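Local coordinates for Glyoxalase/bleomycin resistance protein/dioxygenase (Nostoc punctiforme PCC 73102, PDB 3KOL) that binds a cobalt(II) ion at its subunit interface and probably acts as a metal-dependent enzyme of the glyoxalase/dioxygenase superfamily, though its substrate is not established, at residues Val20-Met30 and Thr73-Leu83. Residues are numbered along the deposited sequence; the frame is centred on the assembly and turned at random.
Sequences VHHIALNVQDM and TILDLFGEPEL. With CO (cobalt (II) ion), chain C.
Residues 20-27 of strand 17-27 run parallel to strand 74-79, with Ile-23 and Leu-25 at the middle of a ladder of seven backbone hydrogen bonds. The first joins Ile-74 N to His-21 O (3.2 Å). The last joins Glu-80 N to Val-27 O (2.7 Å). His-22, Ala-24, Asn-26, Ile-74, Asp-76 and Phe-78 occupy one face. His-22 NE2 binds cobalt at 2.2 Å. Its chi1 of 63° sets CG between the backbone N and the carbonyl carbon, and ND1 donates a nearly straight hydrogen bond to His-21 ND1 (2.8 Å). Together with the metal bond this holds the ring's rotation. Asp-76 OD2 approaches His-22 CD2 to 3.1 Å, ring and carboxylate planes 47° apart. The same oxygen accepts a long hydrogen bond from a water on the metal, so Asp-76 is a second-shell residue. The CB of Ala-24 meets the edge of the Phe-78 ring at CE2 (3.6 Å). Another water bridges Asn-26 OD1 and Glu-80 OE2, while Asn-26 ND2 hydrogen-bonds to Phe-94 O of the second subunit. The other face is apolar. Leu-75 CD1 packs tightly on Ile-23 CG2 (3.5 Å) and also meets Leu-25. Leu-77 CD2 touches Leu-25 CD1 and Val-27 CG1. Met-30, a selenomethionine, brings CE within 3.2 Å of Leu-77 O. This is the first-to-last strand pairing of a beta-alpha-beta-beta-beta module of the VOC fold. Helix 30-40 covers the apolar face, and strand 64-68 flanks 74-79 antiparallel. Beyond 17-27 the sheet continues antiparallel into the second subunit, whose His-99 and Glu-147 complete the cobalt site.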
loop_
_atom_site.group_PDB
_atom_site.type_symbol
_atom_site.label_atom_id
_atom_site.label_comp_id
_atom_site.label_asym_id
_atom_site.label_seq_id
_atom_site.Cartn_x
_atom_site.Cartn_y
_atom_site.Cartn_z
ATOM N N VAL A 20 -2.260 8.431 -3.255
ATOM C CA VAL A 20 -1.252 7.523 -2.736
ATOM C C VAL A 20 -0.184 7.637 -3.809
ATOM O O VAL A 20 -0.426 7.288 -4.966
ATOM C CB VAL A 20 -1.757 6.064 -2.681
ATOM C CG1 VAL A 20 -0.573 5.116 -2.482
ATOM C CG2 VAL A 20 -2.759 5.901 -1.535
ATOM N N HIS A 21 0.983 8.143 -3.435
ATOM C CA HIS A 21 2.069 8.328 -4.386
ATOM C C HIS A 21 2.790 7.013 -4.656
ATOM O O HIS A 21 3.092 6.694 -5.806
ATOM C CB HIS A 21 3.036 9.395 -3.863
ATOM C CG HIS A 21 4.113 9.760 -4.838
ATOM N ND1 HIS A 21 5.258 9.013 -4.995
ATOM C CD2 HIS A 21 4.204 10.783 -5.724
ATOM C CE1 HIS A 21 6.011 9.557 -5.936
ATOM N NE2 HIS A 21 5.394 10.631 -6.395
ATOM N N HIS A 22 3.063 6.254 -3.600
ATOM C CA HIS A 22 3.710 4.958 -3.748
ATOM C C HIS A 22 3.590 4.096 -2.500
ATOM O O HIS A 22 3.339 4.598 -1.407
ATOM C CB HIS A 22 5.199 5.109 -4.125
ATOM C CG HIS A 22 6.042 5.809 -3.098
ATOM N ND1 HIS A 22 6.237 7.174 -3.100
ATOM C CD2 HIS A 22 6.793 5.326 -2.081
ATOM C CE1 HIS A 22 7.077 7.500 -2.133
ATOM N NE2 HIS A 22 7.429 6.398 -1.499
ATOM N N ILE A 23 3.712 2.784 -2.688
ATOM C CA ILE A 23 3.706 1.848 -1.573
ATOM C C ILE A 23 5.050 1.151 -1.738
ATOM O O ILE A 23 5.394 0.705 -2.834
ATOM C CB ILE A 23 2.562 0.813 -1.653
ATOM C CG1 ILE A 23 2.701 -0.180 -0.495
ATOM C CG2 ILE A 23 2.584 0.092 -2.981
ATOM C CD1 ILE A 23 1.535 -1.115 -0.348
ATOM N N ALA A 24 5.824 1.086 -0.666
ATOM C CA ALA A 24 7.137 0.469 -0.730
ATOM C C ALA A 24 7.164 -0.872 -0.024
ATOM O O ALA A 24 6.565 -1.046 1.037
ATOM C CB ALA A 24 8.179 1.399 -0.116
ATOM N N LEU A 25 7.862 -1.820 -0.638
ATOM C CA LEU A 25 8.006 -3.155 -0.092
ATOM C C LEU A 25 9.490 -3.481 -0.008
ATOM O O LEU A 25 10.277 -3.031 -0.841
ATOM C CB LEU A 25 7.335 -4.197 -1.000
ATOM C CG LEU A 25 5.874 -4.046 -1.443
ATOM C CD1 LEU A 25 5.477 -5.262 -2.285
ATOM C CD2 LEU A 25 4.962 -3.931 -0.236
ATOM N N ASN A 26 9.871 -4.241 1.015
ATOM C CA ASN A 26 11.253 -4.687 1.164
ATOM C C ASN A 26 11.238 -6.122 0.655
ATOM O O ASN A 26 10.393 -6.914 1.069
ATOM C CB ASN A 26 11.690 -4.687 2.627
ATOM C CG ASN A 26 11.861 -3.296 3.175
ATOM O OD1 ASN A 26 12.250 -2.380 2.450
ATOM N ND2 ASN A 26 11.579 -3.126 4.464
ATOM N N VAL A 27 12.160 -6.456 -0.240
ATOM C CA VAL A 27 12.203 -7.803 -0.795
ATOM C C VAL A 27 13.578 -8.442 -0.607
ATOM O O VAL A 27 14.606 -7.799 -0.824
ATOM C CB VAL A 27 11.855 -7.773 -2.289
ATOM C CG1 VAL A 27 10.469 -7.157 -2.478
ATOM C CG2 VAL A 27 12.886 -6.964 -3.055
ATOM N N GLN A 28 13.593 -9.707 -0.203
ATOM C CA GLN A 28 14.853 -10.414 0.020
ATOM C C GLN A 28 15.520 -10.795 -1.302
ATOM O O GLN A 28 16.747 -10.765 -1.416
ATOM C CB GLN A 28 14.607 -11.670 0.868
ATOM C CG GLN A 28 15.869 -12.246 1.505
ATOM C CD GLN A 28 16.725 -13.033 0.529
ATOM O OE1 GLN A 28 17.957 -12.970 0.571
ATOM N NE2 GLN A 28 16.077 -13.800 -0.338
ATOM N N ASP A 29 14.706 -11.141 -2.298
ATOM C CA ASP A 29 15.206 -11.544 -3.612
ATOM C C ASP A 29 14.666 -10.601 -4.689
ATOM O O ASP A 29 13.586 -10.825 -5.233
ATOM C CB ASP A 29 14.762 -12.980 -3.917
ATOM C CG ASP A 29 15.462 -13.567 -5.131
ATOM O OD1 ASP A 29 15.742 -12.815 -6.087
ATOM O OD2 ASP A 29 15.716 -14.790 -5.137
HETATM N N MSE A 30 15.432 -9.561 -5.008
HETATM C CA MSE A 30 15.013 -8.571 -5.998
HETATM C C MSE A 30 14.561 -9.124 -7.350
HETATM O O MSE A 30 13.527 -8.711 -7.868
HETATM C CB MSE A 30 16.130 -7.544 -6.218
HETATM C CG MSE A 30 15.799 -6.475 -7.261
HETATM SE SE MSE A 30 14.171 -5.486 -6.859
HETATM C CE MSE A 30 14.919 -4.182 -5.641
ATOM N N THR A 73 0.267 5.215 -9.976
ATOM C CA THR A 73 0.682 4.767 -8.646
ATOM C C THR A 73 1.950 3.929 -8.759
ATOM O O THR A 73 2.056 3.045 -9.615
ATOM C CB THR A 73 -0.411 3.926 -7.958
ATOM O OG1 THR A 73 -1.635 4.663 -7.935
ATOM C CG2 THR A 73 -0.012 3.599 -6.522
ATOM N N ILE A 74 2.906 4.203 -7.880
ATOM C CA ILE A 74 4.178 3.502 -7.900
ATOM C C ILE A 74 4.336 2.435 -6.831
ATOM O O ILE A 74 3.904 2.605 -5.690
ATOM C CB ILE A 74 5.354 4.493 -7.742
ATOM C CG1 ILE A 74 5.328 5.508 -8.886
ATOM C CG2 ILE A 74 6.683 3.730 -7.734
ATOM C CD1 ILE A 74 6.274 6.689 -8.694
ATOM N N LEU A 75 4.965 1.331 -7.220
ATOM C CA LEU A 75 5.268 0.238 -6.302
ATOM C C LEU A 75 6.791 0.221 -6.252
ATOM O O LEU A 75 7.444 -0.062 -7.258
ATOM C CB LEU A 75 4.761 -1.106 -6.846
ATOM C CG LEU A 75 5.163 -2.340 -6.029
ATOM C CD1 LEU A 75 4.511 -2.274 -4.655
ATOM C CD2 LEU A 75 4.735 -3.618 -6.757
ATOM N N ASP A 76 7.355 0.562 -5.099
ATOM C CA ASP A 76 8.806 0.567 -4.937
ATOM C C ASP A 76 9.245 -0.729 -4.295
ATOM O O ASP A 76 8.654 -1.169 -3.310
ATOM C CB ASP A 76 9.287 1.709 -4.026
ATOM C CG ASP A 76 9.127 3.078 -4.647
ATOM O OD1 ASP A 76 9.233 3.200 -5.885
ATOM O OD2 ASP A 76 8.923 4.046 -3.879
ATOM N N LEU A 77 10.282 -1.341 -4.856
ATOM C CA LEU A 77 10.824 -2.565 -4.297
ATOM C C LEU A 77 12.231 -2.229 -3.824
ATOM O O LEU A 77 13.050 -1.742 -4.600
ATOM C CB LEU A 77 10.871 -3.672 -5.350
ATOM C CG LEU A 77 9.542 -4.044 -6.009
ATOM C CD1 LEU A 77 9.784 -5.176 -6.989
ATOM C CD2 LEU A 77 8.518 -4.461 -4.954
ATOM N N PHE A 78 12.488 -2.463 -2.543
ATOM C CA PHE A 78 13.786 -2.193 -1.948
ATOM C C PHE A 78 14.470 -3.514 -1.647
ATOM O O PHE A 78 13.975 -4.303 -0.850
ATOM C CB PHE A 78 13.610 -1.385 -0.657
ATOM C CG PHE A 78 13.271 0.059 -0.891
ATOM C CD1 PHE A 78 14.280 0.993 -1.103
ATOM C CD2 PHE A 78 11.945 0.482 -0.939
ATOM C CE1 PHE A 78 13.978 2.326 -1.361
ATOM C CE2 PHE A 78 11.630 1.819 -1.199
ATOM C CZ PHE A 78 12.649 2.741 -1.410
ATOM N N GLY A 79 15.604 -3.754 -2.297
ATOM C CA GLY A 79 16.332 -4.990 -2.071
ATOM C C GLY A 79 16.912 -5.053 -0.672
ATOM O O GLY A 79 17.723 -4.211 -0.287
ATOM N N GLU A 80 16.487 -6.054 0.090
ATOM C CA GLU A 80 16.941 -6.254 1.464
ATOM C C GLU A 80 17.248 -7.737 1.651
ATOM O O GLU A 80 16.532 -8.440 2.358
ATOM C CB GLU A 80 15.844 -5.840 2.449
ATOM C CG GLU A 80 15.525 -4.354 2.479
ATOM C CD GLU A 80 16.695 -3.516 2.960
ATOM O OE1 GLU A 80 17.591 -4.079 3.624
ATOM O OE2 GLU A 80 16.715 -2.297 2.686
ATOM N N PRO A 81 18.326 -8.231 1.021
ATOM C CA PRO A 81 18.708 -9.642 1.126
ATOM C C PRO A 81 19.032 -10.136 2.530
ATOM O O PRO A 81 19.003 -11.337 2.787
ATOM C CB PRO A 81 19.903 -9.743 0.182
ATOM C CG PRO A 81 20.541 -8.399 0.323
ATOM C CD PRO A 81 19.342 -7.470 0.271
ATOM N N GLU A 82 19.328 -9.221 3.447
ATOM C CA GLU A 82 19.664 -9.629 4.805
ATOM C C GLU A 82 18.519 -9.521 5.807
ATOM O O GLU A 82 18.677 -9.875 6.977
ATOM C CB GLU A 82 20.884 -8.846 5.294
ATOM C CG GLU A 82 22.136 -9.161 4.490
ATOM C CD GLU A 82 23.384 -8.527 5.062
ATOM O OE1 GLU A 82 23.444 -7.282 5.137
ATOM O OE2 GLU A 82 24.310 -9.279 5.440
ATOM N N LEU A 83 17.365 -9.043 5.354
ATOM C CA LEU A 83 16.216 -8.928 6.242
ATOM C C LEU A 83 15.392 -10.206 6.231
ATOM O O LEU A 83 15.453 -10.990 5.284
ATOM C CB LEU A 83 15.334 -7.743 5.836
ATOM C CG LEU A 83 15.936 -6.355 6.061
ATOM C CD1 LEU A 83 14.913 -5.284 5.692
ATOM C CD2 LEU A 83 16.347 -6.206 7.520
HETATM CO CO CO C . 9.085 6.504 -0.041
HETATM O O HOH W 1 -1.722 7.058 -7.286
HETATM O O HOH W 2 14.422 -0.709 3.305
HETATM O O HOH W 3 10.450 5.310 -1.303
HETATM O O HOH W 4 10.010 8.227 -1.093
HETATM O O HOH W 5 10.876 6.701 0.903
#